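Local coordinates for uncharacterized protein (Gallus gallus, PDB 3WXB) that probably reduces carbonyl compounds as an NAD(P)H-dependent reductase of the short-chain dehydrogenase/reductase family, here with NADPH bound in its Rossmann fold, at residues I38-V43 and A68-K73; W55-C60 and S108-L113; E87-A92 and Y137-I142. All blocks are in the same frame, centred on the assembly; numbering follows the deposited sequence.

Interaction 1 (I38-V43 and A68-K73); sequences IGLGFV and AQELQK. With NDP (NADPH dihydro-nicotinamide-adenine-dinucleotide phosphate), chain C.
With CG held anti to the backbone N (chi1 -178°), L40 sends both methyls across to E70 and L71, and V43, one turn further on, places its CG1 in the same anti position. The contact is a worked example of how a Rossmann fold packs successive helices side by side on one face of its parallel sheet. Helices 38-43 and 69-73 run almost parallel, at 4°, yet their axes come no closer than 11.4 Å, so the helix flanks meet through side chains alone. Most of the joint is apolar. L40 CD1 lies 4.0 Å from L71 CD2, the two leucine side chains pointing in opposite senses and each reaching along the other, whereas V43 crosses L71 at about a right angle and brings CG1 to 4.1 Å from the same CD2. L71 CD2 is therefore shared by two neighbours, while L71 and V43 also rest on A58 of strand 55-60, on the sheet side of the contact. At the more open margin the bent chain of E70 lays OE1 3.5 Å from L40 CD2, a van der Waals touch. G39 is the last glycine of the TGxxxGxG motif of this family. Beside it I38 serves the cofactor, I38 N donating to NADPH O2N at 2.8 Å and 163°. I38 CD1 packs 3.5 Å from O4D of the nicotinamide ribose.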
loop_
_atom_site.group_PDB
_atom_site.type_symbol
_atom_site.label_atom_id
_atom_site.label_comp_id
_atom_site.label_asym_id
_atom_site.label_seq_id
_atom_site.Cartn_x
_atom_site.Cartn_y
_atom_site.Cartn_z
ATOM N N ILE A 38 16.460 -13.373 -5.553
ATOM C CA ILE A 38 17.261 -12.237 -5.055
ATOM C C ILE A 38 17.786 -12.481 -3.676
ATOM O O ILE A 38 18.946 -12.122 -3.373
ATOM C CB ILE A 38 16.386 -10.916 -5.137
ATOM C CG1 ILE A 38 16.160 -10.567 -6.607
ATOM C CG2 ILE A 38 17.049 -9.754 -4.376
ATOM C CD1 ILE A 38 14.994 -9.501 -6.804
ATOM N N GLY A 39 16.932 -13.056 -2.814
ATOM C CA GLY A 39 17.297 -13.408 -1.420
ATOM C C GLY A 39 18.561 -14.297 -1.352
ATOM O O GLY A 39 19.508 -13.988 -0.591
ATOM N N LEU A 40 18.605 -15.363 -2.159
ATOM C CA LEU A 40 19.837 -16.195 -2.247
ATOM C C LEU A 40 21.051 -15.358 -2.706
ATOM O O LEU A 40 22.139 -15.459 -2.099
ATOM C CB LEU A 40 19.631 -17.446 -3.130
ATOM C CG LEU A 40 20.840 -18.411 -3.243
ATOM C CD1 LEU A 40 21.287 -18.956 -1.869
ATOM C CD2 LEU A 40 20.536 -19.531 -4.229
ATOM N N GLY A 41 20.852 -14.511 -3.727
ATOM C CA GLY A 41 21.873 -13.536 -4.126
ATOM C C GLY A 41 22.403 -12.687 -2.970
ATOM O O GLY A 41 23.619 -12.553 -2.789
ATOM N N PHE A 42 21.506 -12.119 -2.166
ATOM C CA PHE A 42 21.942 -11.362 -1.019
ATOM C C PHE A 42 22.892 -12.175 -0.142
ATOM O O PHE A 42 23.963 -11.663 0.279
ATOM C CB PHE A 42 20.771 -10.851 -0.169
ATOM C CG PHE A 42 20.251 -9.496 -0.629
ATOM C CD1 PHE A 42 21.078 -8.372 -0.556
ATOM C CD2 PHE A 42 18.957 -9.349 -1.126
ATOM C CE1 PHE A 42 20.623 -7.130 -0.982
ATOM C CE2 PHE A 42 18.468 -8.119 -1.558
ATOM C CZ PHE A 42 19.338 -6.967 -1.469
ATOM N N VAL A 43 22.519 -13.429 0.121
ATOM C CA VAL A 43 23.338 -14.302 1.012
ATOM C C VAL A 43 24.733 -14.534 0.458
ATOM O O VAL A 43 25.730 -14.327 1.191
ATOM C CB VAL A 43 22.601 -15.613 1.410
ATOM C CG1 VAL A 43 23.575 -16.639 2.036
ATOM C CG2 VAL A 43 21.500 -15.230 2.432
ATOM N N ALA A 68 15.671 -25.704 -0.326
ATOM C CA ALA A 68 16.699 -25.091 0.512
ATOM C C ALA A 68 18.022 -25.767 0.290
ATOM O O ALA A 68 18.949 -25.621 1.083
ATOM C CB ALA A 68 16.316 -25.209 1.970
ATOM N N GLN A 69 18.098 -26.517 -0.793
ATOM C CA GLN A 69 19.264 -27.325 -1.079
ATOM C C GLN A 69 20.489 -26.459 -1.266
ATOM O O GLN A 69 21.538 -26.705 -0.645
ATOM C CB GLN A 69 19.015 -28.067 -2.375
ATOM C CG GLN A 69 19.554 -29.445 -2.410
ATOM C CD GLN A 69 18.765 -30.283 -3.379
ATOM O OE1 GLN A 69 17.720 -30.828 -3.023
ATOM N NE2 GLN A 69 19.246 -30.373 -4.620
ATOM N N GLU A 70 20.388 -25.476 -2.156
ATOM C CA GLU A 70 21.596 -24.731 -2.458
ATOM C C GLU A 70 22.061 -23.909 -1.250
ATOM O O GLU A 70 23.270 -23.746 -1.027
ATOM C CB GLU A 70 21.479 -23.930 -3.743
ATOM C CG GLU A 70 22.747 -24.017 -4.571
ATOM C CD GLU A 70 23.225 -22.628 -4.966
ATOM O OE1 GLU A 70 22.494 -21.947 -5.738
ATOM O OE2 GLU A 70 24.323 -22.205 -4.489
ATOM N N LEU A 71 21.112 -23.481 -0.412
ATOM C CA LEU A 71 21.441 -22.798 0.858
ATOM C C LEU A 71 22.184 -23.676 1.827
ATOM O O LEU A 71 23.093 -23.213 2.512
ATOM C CB LEU A 71 20.196 -22.323 1.605
ATOM C CG LEU A 71 19.812 -20.857 1.787
ATOM C CD1 LEU A 71 18.683 -20.687 2.874
ATOM C CD2 LEU A 71 21.029 -19.847 2.040
ATOM N N GLN A 72 21.712 -24.913 1.974
ATOM C CA GLN A 72 22.349 -25.883 2.853
ATOM C C GLN A 72 23.781 -26.157 2.377
ATOM O O GLN A 72 24.672 -26.359 3.182
ATOM C CB GLN A 72 21.522 -27.179 2.867
ATOM C CG GLN A 72 20.208 -27.065 3.644
ATOM C CD GLN A 72 20.399 -26.782 5.130
ATOM O OE1 GLN A 72 21.518 -26.690 5.619
ATOM N NE2 GLN A 72 19.302 -26.615 5.844
ATOM N N LYS A 73 23.977 -26.152 1.066
ATOM C CA LYS A 73 25.298 -26.340 0.474
ATOM C C LYS A 73 26.173 -25.228 0.992
ATOM O O LYS A 73 27.142 -25.476 1.706
ATOM C CB LYS A 73 25.202 -26.214 -1.031
ATOM C CG LYS A 73 25.976 -27.213 -1.822
ATOM C CD LYS A 73 25.183 -27.569 -3.097
ATOM C CE LYS A 73 24.152 -28.666 -2.820
ATOM N NZ LYS A 73 23.110 -28.806 -3.889
HETATM P PA NDP C . 11.169 -15.350 -6.021
HETATM O O1A NDP C . 9.747 -15.685 -6.334
HETATM O O2A NDP C . 12.150 -15.859 -6.891
HETATM O O5B NDP C . 11.544 -15.766 -4.635
HETATM C C5B NDP C . 10.574 -15.562 -3.569
HETATM C C4B NDP C . 11.265 -15.839 -2.280
HETATM O O4B NDP C . 10.416 -15.369 -1.094
HETATM C C3B NDP C . 11.483 -17.349 -2.021
HETATM O O3B NDP C . 12.641 -17.423 -1.089
HETATM C C2B NDP C . 10.208 -17.721 -1.244
HETATM O O2B NDP C . 10.326 -18.931 -0.465
HETATM C C1B NDP C . 10.071 -16.503 -0.289
HETATM N N9A NDP C . 8.603 -16.401 0.228
HETATM C C8A NDP C . 7.447 -16.173 -0.441
HETATM N N7A NDP C . 6.432 -16.209 0.444
HETATM C C5A NDP C . 6.917 -16.589 1.615
HETATM C C6A NDP C . 6.337 -16.786 2.812
HETATM N N6A NDP C . 5.003 -16.650 2.920
HETATM N N1A NDP C . 7.087 -17.100 3.882
HETATM C C2A NDP C . 8.452 -17.182 3.773
HETATM N N3A NDP C . 9.033 -16.999 2.526
HETATM C C4A NDP C . 8.262 -16.667 1.496
HETATM O O3 NDP C . 11.140 -13.709 -5.963
HETATM P PN NDP C . 12.419 -12.768 -6.261
HETATM O O1N NDP C . 12.349 -12.364 -7.660
HETATM O O2N NDP C . 13.649 -13.342 -5.684
HETATM O O5D NDP C . 11.900 -11.498 -5.377
HETATM C C5D NDP C . 12.401 -11.144 -4.073
HETATM C C4D NDP C . 11.879 -9.739 -3.733
HETATM O O4D NDP C . 12.238 -8.846 -4.776
HETATM C C3D NDP C . 10.323 -9.776 -3.734
HETATM O O3D NDP C . 9.934 -8.964 -2.631
HETATM C C2D NDP C . 9.916 -9.164 -5.012
HETATM O O2D NDP C . 8.637 -8.540 -4.922
HETATM C C1D NDP C . 11.020 -8.158 -5.241
HETATM N N1N NDP C . 11.121 -7.783 -6.675
HETATM C C2N NDP C . 11.464 -8.699 -7.680
HETATM C C3N NDP C . 11.548 -8.286 -9.014
HETATM C C7N NDP C . 11.945 -9.152 -10.050
HETATM O O7N NDP C . 11.966 -8.733 -11.209
HETATM N N7N NDP C . 12.410 -10.390 -9.696
HETATM C C4N NDP C . 11.233 -6.956 -9.360
HETATM C C5N NDP C . 10.873 -6.014 -8.388
HETATM C C6N NDP C . 10.783 -6.412 -7.044
HETATM P P2B NDP C . 9.856 -20.381 -1.106
HETATM O O1X NDP C . 9.588 -21.039 0.181
HETATM O O2X NDP C . 11.036 -20.752 -1.901
HETATM O O3X NDP C . 8.629 -20.063 -1.885
#

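Interaction 2 (W55-C60 and S108-L113); sequences WVFATC and SGLNLL
S28 OG is gripped by two backbone atoms, G109 O and N111 N, and so ties down the loop from which S108 and L110 reach across to W55 and F57. S28 belongs to strand 28-31, which lies between strands 55-60 and 112-115 in the parallel sheet of the Rossmann fold and is bound to the former by backbone bonds of W55 and F57 with V29. The two segments thus face each other over an intervening strand, as their separation tells: the CA atoms of W55 and L110 are 9.2 Å apart. W55 and F57 alternate with V56, so both aromatic side chains rise on one face of the sheet while V56 turns to the other. The indole, with CG beside the backbone N (chi1 -60°), extends its six-membered ring toward the loop, and CH2 comes to 4.1 Å from S108 CB, an oblique approach. One step deeper, F57 CD2 meets L110 CD1 at 4.4 Å, also obliquely. Helices of the same face close over this pair: F57 packs on V101, R104 and L105 of helix 91-105, L110 on F151 and M154 of helix 130-160. No hydrogen bond joins the two segments directly. The chemistry implies a loose dispersion contact, in which the spacing is set by strand 28-31 in between and the side chains on that face of the sheet supply mainly apolar packing.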
loop_
_atom_site.group_PDB
_atom_site.type_symbol
_atom_site.label_atom_id
_atom_site.label_comp_id
_atom_site.label_asym_id
_atom_site.label_seq_id
_atom_site.Cartn_x
_atom_site.Cartn_y
_atom_site.Cartn_z
ATOM N N TRP A 55 27.716 -12.988 11.355
ATOM C CA TRP A 55 26.537 -13.816 11.202
ATOM C C TRP A 55 25.743 -13.344 10.014
ATOM O O TRP A 55 25.401 -12.195 9.953
ATOM C CB TRP A 55 25.610 -13.700 12.396
ATOM C CG TRP A 55 26.087 -14.077 13.755
ATOM C CD1 TRP A 55 26.063 -15.299 14.308
ATOM C CD2 TRP A 55 26.570 -13.195 14.765
ATOM N NE1 TRP A 55 26.523 -15.248 15.585
ATOM C CE2 TRP A 55 26.848 -13.964 15.889
ATOM C CE3 TRP A 55 26.822 -11.832 14.813
ATOM C CZ2 TRP A 55 27.359 -13.418 17.061
ATOM C CZ3 TRP A 55 27.333 -11.295 15.964
ATOM C CH2 TRP A 55 27.594 -12.081 17.078
ATOM N N VAL A 56 25.445 -14.243 9.095
ATOM C CA VAL A 56 24.450 -14.014 8.089
ATOM C C VAL A 56 23.327 -14.982 8.428
ATOM O O VAL A 56 23.511 -16.211 8.380
ATOM C CB VAL A 56 24.961 -14.319 6.692
ATOM C CG1 VAL A 56 23.816 -14.124 5.686
ATOM C CG2 VAL A 56 26.166 -13.416 6.352
ATOM N N PHE A 57 22.193 -14.432 8.848
ATOM C CA PHE A 57 20.991 -15.216 9.033
ATOM C C PHE A 57 20.248 -15.297 7.712
ATOM O O PHE A 57 19.868 -14.270 7.093
ATOM C CB PHE A 57 20.141 -14.614 10.114
ATOM C CG PHE A 57 20.830 -14.572 11.444
ATOM C CD1 PHE A 57 20.807 -15.688 12.297
ATOM C CD2 PHE A 57 21.566 -13.430 11.832
ATOM C CE1 PHE A 57 21.492 -15.643 13.560
ATOM C CE2 PHE A 57 22.237 -13.389 13.082
ATOM C CZ PHE A 57 22.210 -14.488 13.926
ATOM N N ALA A 58 20.034 -16.518 7.245
ATOM C CA ALA A 58 19.291 -16.659 6.002
ATOM C C ALA A 58 17.961 -17.348 6.359
ATOM O O ALA A 58 17.970 -18.492 6.881
ATOM C CB ALA A 58 20.096 -17.481 5.043
ATOM N N THR A 59 16.820 -16.696 6.132
ATOM C CA THR A 59 15.593 -17.377 6.494
ATOM C C THR A 59 15.049 -18.155 5.289
ATOM O O THR A 59 15.162 -17.731 4.119
ATOM C CB THR A 59 14.523 -16.484 7.169
ATOM O OG1 THR A 59 13.702 -15.858 6.176
ATOM C CG2 THR A 59 15.195 -15.381 8.035
ATOM N N CYS A 60 14.448 -19.310 5.593
ATOM C CA CYS A 60 13.706 -20.033 4.593
ATOM C C CYS A 60 12.648 -20.935 5.225
ATOM O O CYS A 60 12.475 -21.011 6.443
ATOM C CB CYS A 60 14.604 -20.824 3.646
ATOM S SG CYS A 60 15.335 -22.377 4.359
ATOM N N SER A 108 24.520 -9.291 21.285
ATOM C CA SER A 108 24.941 -8.373 20.225
ATOM C C SER A 108 23.745 -7.880 19.385
ATOM O O SER A 108 22.705 -8.544 19.326
ATOM C CB SER A 108 25.919 -9.057 19.287
ATOM O OG SER A 108 27.246 -8.910 19.795
ATOM N N GLY A 109 23.913 -6.735 18.721
ATOM C CA GLY A 109 22.822 -6.224 17.877
ATOM C C GLY A 109 22.695 -6.872 16.520
ATOM O O GLY A 109 23.600 -7.591 16.033
ATOM N N LEU A 110 21.569 -6.588 15.863
ATOM C CA LEU A 110 21.430 -6.924 14.444
ATOM C C LEU A 110 21.633 -5.634 13.678
ATOM O O LEU A 110 20.884 -4.673 13.861
ATOM C CB LEU A 110 20.024 -7.506 14.133
ATOM C CG LEU A 110 19.764 -7.938 12.686
ATOM C CD1 LEU A 110 20.585 -9.110 12.208
ATOM C CD2 LEU A 110 18.236 -8.183 12.402
ATOM N N ASN A 111 22.612 -5.629 12.791
ATOM C CA ASN A 111 22.937 -4.417 12.028
ATOM C C ASN A 111 22.041 -4.170 10.831
ATOM O O ASN A 111 21.788 -3.025 10.485
ATOM C CB ASN A 111 24.379 -4.458 11.548
ATOM C CG ASN A 111 25.376 -4.475 12.712
ATOM O OD1 ASN A 111 25.582 -3.482 13.437
ATOM N ND2 ASN A 111 25.956 -5.609 12.921
ATOM N N LEU A 112 21.557 -5.229 10.197
ATOM C CA LEU A 112 20.933 -5.085 8.881
ATOM C C LEU A 112 19.800 -6.107 8.746
ATOM O O LEU A 112 20.028 -7.341 8.951
ATOM C CB LEU A 112 21.944 -5.427 7.808
ATOM C CG LEU A 112 22.129 -4.517 6.617
ATOM C CD1 LEU A 112 22.684 -5.189 5.389
ATOM C CD2 LEU A 112 20.981 -3.466 6.345
ATOM N N LEU A 113 18.589 -5.640 8.431
ATOM C CA LEU A 113 17.448 -6.566 8.274
ATOM C C LEU A 113 16.988 -6.329 6.881
ATOM O O LEU A 113 16.661 -5.176 6.562
ATOM C CB LEU A 113 16.296 -6.217 9.223
ATOM C CG LEU A 113 14.925 -6.893 8.894
ATOM C CD1 LEU A 113 15.107 -8.429 9.013
ATOM C CD2 LEU A 113 13.929 -6.414 9.975
#

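Interaction 3 (E87-A92 and Y137-I142); sequences EVTDPA and YTTNTI. With NDP (NADPH dihydro-nicotinamide-adenine-dinucleotide phosphate), chain C.
A type I turn from E87 to D90 sets V88 and T89 against helix 137-142, bringing the CA atoms of T89 and T139 to 5.6 Å of each other at the adenine end of the Rossmann-fold cofactor pocket. Adenine recognition comes from the turn. V88 N donates to NADPH N1A at 3.1 Å, and E87 OE2 accepts from N6A at 3.0 Å, so the base is read along its Watson-Crick edge. In E87, CG anti to the backbone N (chi1 163°) and a bend at chi2 carry the carboxylate back to T89 N, which OE2 accepts at 2.9 Å on its anti side, while OE1 pairs with R61. An alanine at E87 is likely to leave the N6A amino group and R61 without their acidic partner and the turn less firmly pinned. On the helix's far side, Y137 stacks on Y137 of the second subunit. V88 lays its methyls against the purine, and V88 CG2 meets T139 CG2 at 4.2 Å. Against the helix, the T89 methyl touches two threonine hydroxyls: CG2 is 3.6 Å from T138 OG1, and 3.3 Å from T139 OG1, which is itself bonded to E135 O one turn back.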
loop_
_atom_site.group_PDB
_atom_site.type_symbol
_atom_site.label_atom_id
_atom_site.label_comp_id
_atom_site.label_asym_id
_atom_site.label_seq_id
_atom_site.Cartn_x
_atom_site.Cartn_y
_atom_site.Cartn_z
ATOM N N GLU A 87 8.127 -18.781 8.335
ATOM C CA GLU A 87 6.962 -18.579 7.473
ATOM C C GLU A 87 6.555 -17.129 7.808
ATOM O O GLU A 87 6.038 -16.828 8.907
ATOM C CB GLU A 87 5.864 -19.632 7.804
ATOM C CG GLU A 87 4.449 -19.296 7.286
ATOM C CD GLU A 87 4.445 -18.876 5.835
ATOM O OE1 GLU A 87 4.824 -19.679 4.971
ATOM O OE2 GLU A 87 4.052 -17.703 5.555
ATOM N N VAL A 88 6.817 -16.213 6.871
ATOM C CA VAL A 88 6.624 -14.777 7.184
ATOM C C VAL A 88 5.164 -14.363 7.450
ATOM O O VAL A 88 4.935 -13.327 8.120
ATOM C CB VAL A 88 7.326 -13.777 6.138
ATOM C CG1 VAL A 88 8.747 -14.252 5.814
ATOM C CG2 VAL A 88 6.518 -13.681 4.881
ATOM N N THR A 89 4.182 -15.152 6.967
ATOM C CA THR A 89 2.795 -14.809 7.264
ATOM C C THR A 89 2.286 -15.248 8.624
ATOM O O THR A 89 1.140 -14.927 8.992
ATOM C CB THR A 89 1.801 -15.334 6.208
ATOM O OG1 THR A 89 1.822 -16.776 6.192
ATOM C CG2 THR A 89 2.151 -14.765 4.865
ATOM N N ASP A 90 3.121 -15.953 9.380
ATOM C CA ASP A 90 2.682 -16.556 10.662
ATOM C C ASP A 90 3.339 -15.800 11.811
ATOM O O ASP A 90 4.548 -15.934 11.986
ATOM C CB ASP A 90 3.114 -18.038 10.681
ATOM C CG ASP A 90 2.655 -18.799 11.962
ATOM O OD1 ASP A 90 2.118 -18.186 12.876
ATOM O OD2 ASP A 90 2.884 -20.024 12.034
ATOM N N PRO A 91 2.567 -15.005 12.591
ATOM C CA PRO A 91 3.229 -14.271 13.706
ATOM C C PRO A 91 4.015 -15.175 14.663
ATOM O O PRO A 91 5.058 -14.768 15.166
ATOM C CB PRO A 91 2.075 -13.559 14.427
ATOM C CG PRO A 91 0.882 -13.575 13.370
ATOM C CD PRO A 91 1.108 -14.753 12.496
ATOM N N ALA A 92 3.548 -16.402 14.882
ATOM C CA ALA A 92 4.234 -17.333 15.791
ATOM C C ALA A 92 5.585 -17.749 15.257
ATOM O O ALA A 92 6.539 -17.902 16.034
ATOM C CB ALA A 92 3.297 -18.634 16.125
ATOM N N TYR A 137 -0.973 -8.937 0.319
ATOM C CA TYR A 137 -0.750 -7.900 1.345
ATOM C C TYR A 137 -0.115 -8.404 2.641
ATOM O O TYR A 137 0.833 -7.785 3.211
ATOM C CB TYR A 137 -2.040 -7.227 1.715
ATOM C CG TYR A 137 -1.889 -5.929 2.489
ATOM C CD1 TYR A 137 -2.318 -5.823 3.829
ATOM C CD2 TYR A 137 -1.302 -4.790 1.869
ATOM C CE1 TYR A 137 -2.197 -4.622 4.550
ATOM C CE2 TYR A 137 -1.185 -3.594 2.546
ATOM C CZ TYR A 137 -1.612 -3.509 3.876
ATOM O OH TYR A 137 -1.491 -2.325 4.514
ATOM N N THR A 138 -0.653 -9.506 3.160
ATOM C CA THR A 138 -0.022 -9.983 4.361
ATOM C C THR A 138 1.438 -10.418 4.177
ATOM O O THR A 138 2.257 -10.154 5.032
ATOM C CB THR A 138 -0.889 -10.914 5.308
ATOM O OG1 THR A 138 -0.237 -12.158 5.547
ATOM C CG2 THR A 138 -2.272 -10.982 4.945
ATOM N N THR A 139 1.759 -11.061 3.076
ATOM C CA THR A 139 3.147 -11.465 2.784
ATOM C C THR A 139 4.098 -10.251 2.452
ATOM O O THR A 139 5.254 -10.183 2.919
ATOM C CB THR A 139 3.189 -12.364 1.540
ATOM O OG1 THR A 139 2.351 -13.517 1.763
ATOM C CG2 THR A 139 4.606 -12.836 1.226
ATOM N N ASN A 140 3.600 -9.343 1.619
ATOM C CA ASN A 140 4.443 -8.244 1.098
ATOM C C ASN A 140 4.518 -7.037 1.973
ATOM O O ASN A 140 5.452 -6.216 1.868
ATOM C CB ASN A 140 3.976 -7.855 -0.321
ATOM C CG ASN A 140 4.293 -8.925 -1.345
ATOM O OD1 ASN A 140 4.842 -10.002 -1.005
ATOM N ND2 ASN A 140 3.981 -8.655 -2.611
ATOM N N THR A 141 3.522 -6.852 2.810
ATOM C CA THR A 141 3.421 -5.596 3.560
ATOM C C THR A 141 3.342 -5.817 5.026
ATOM O O THR A 141 4.113 -5.227 5.788
ATOM C CB THR A 141 2.180 -4.733 3.122
ATOM O OG1 THR A 141 2.113 -4.659 1.693
ATOM C CG2 THR A 141 2.260 -3.321 3.740
ATOM N N ILE A 142 2.417 -6.682 5.470
ATOM C CA ILE A 142 2.293 -6.865 6.920
ATOM C C ILE A 142 3.525 -7.619 7.490
ATOM O O ILE A 142 4.013 -7.263 8.561
ATOM C CB ILE A 142 0.964 -7.639 7.320
ATOM C CG1 ILE A 142 -0.276 -6.857 6.854
ATOM C CG2 ILE A 142 0.931 -7.931 8.855
ATOM C CD1 ILE A 142 -1.711 -7.598 7.127
HETATM P PA NDP C . 11.169 -15.350 -6.021
HETATM O O1A NDP C . 9.747 -15.685 -6.334
HETATM O O2A NDP C . 12.150 -15.859 -6.891
HETATM O O5B NDP C . 11.544 -15.766 -4.635
HETATM C C5B NDP C . 10.574 -15.562 -3.569
HETATM C C4B NDP C . 11.265 -15.839 -2.280
HETATM O O4B NDP C . 10.416 -15.369 -1.094
HETATM C C3B NDP C . 11.483 -17.349 -2.021
HETATM O O3B NDP C . 12.641 -17.423 -1.089
HETATM C C2B NDP C . 10.208 -17.721 -1.244
HETATM O O2B NDP C . 10.326 -18.931 -0.465
HETATM C C1B NDP C . 10.071 -16.503 -0.289
HETATM N N9A NDP C . 8.603 -16.401 0.228
HETATM C C8A NDP C . 7.447 -16.173 -0.441
HETATM N N7A NDP C . 6.432 -16.209 0.444
HETATM C C5A NDP C . 6.917 -16.589 1.615
HETATM C C6A NDP C . 6.337 -16.786 2.812
HETATM N N6A NDP C . 5.003 -16.650 2.920
HETATM N N1A NDP C . 7.087 -17.100 3.882
HETATM C C2A NDP C . 8.452 -17.182 3.773
HETATM N N3A NDP C . 9.033 -16.999 2.526
HETATM C C4A NDP C . 8.262 -16.667 1.496
HETATM O O3 NDP C . 11.140 -13.709 -5.963
HETATM P PN NDP C . 12.419 -12.768 -6.261
HETATM O O1N NDP C . 12.349 -12.364 -7.660
HETATM O O2N NDP C . 13.649 -13.342 -5.684
HETATM O O5D NDP C . 11.900 -11.498 -5.377
HETATM C C5D NDP C . 12.401 -11.144 -4.073
HETATM C C4D NDP C . 11.879 -9.739 -3.733
HETATM O O4D NDP C . 12.238 -8.846 -4.776
HETATM C C3D NDP C . 10.323 -9.776 -3.734
HETATM O O3D NDP C . 9.934 -8.964 -2.631
HETATM C C2D NDP C . 9.916 -9.164 -5.012
HETATM O O2D NDP C . 8.637 -8.540 -4.922
HETATM C C1D NDP C . 11.020 -8.158 -5.241
HETATM N N1N NDP C . 11.121 -7.783 -6.675
HETATM C C2N NDP C . 11.464 -8.699 -7.680
HETATM C C3N NDP C . 11.548 -8.286 -9.014
HETATM C C7N NDP C . 11.945 -9.152 -10.050
HETATM O O7N NDP C . 11.966 -8.733 -11.209
HETATM N N7N NDP C . 12.410 -10.390 -9.696
HETATM C C4N NDP C . 11.233 -6.956 -9.360
HETATM C C5N NDP C . 10.873 -6.014 -8.388
HETATM C C6N NDP C . 10.783 -6.412 -7.044
HETATM P P2B NDP C . 9.856 -20.381 -1.106
HETATM O O1X NDP C . 9.588 -21.039 0.181
HETATM O O2X NDP C . 11.036 -20.752 -1.901
HETATM O O3X NDP C . 8.629 -20.063 -1.885
#

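Followed from the N terminus, the chain leaves helix 37-47, passes through strand 55-60 and closes interaction 1 on helix 69-77, tying two successive helices on one face of the sheet. Interaction 2 opens within that loop and crosses it, joining strand 55-60 to the loop that enters strand 112-115; the two also touch, V43 CG2 lying 3.7 Å from A58 CB. Interaction 3 starts inside the second loop and ends beyond it, crossing interaction 2 in turn and joining the turn after strand 81-85 to helix 130-160. Interactions 1 and 3 follow in series, about 11 Å apart at their nearest atoms, yet NADPH spans them, its nicotinamide-side phosphate at the former and its adenine at the latter.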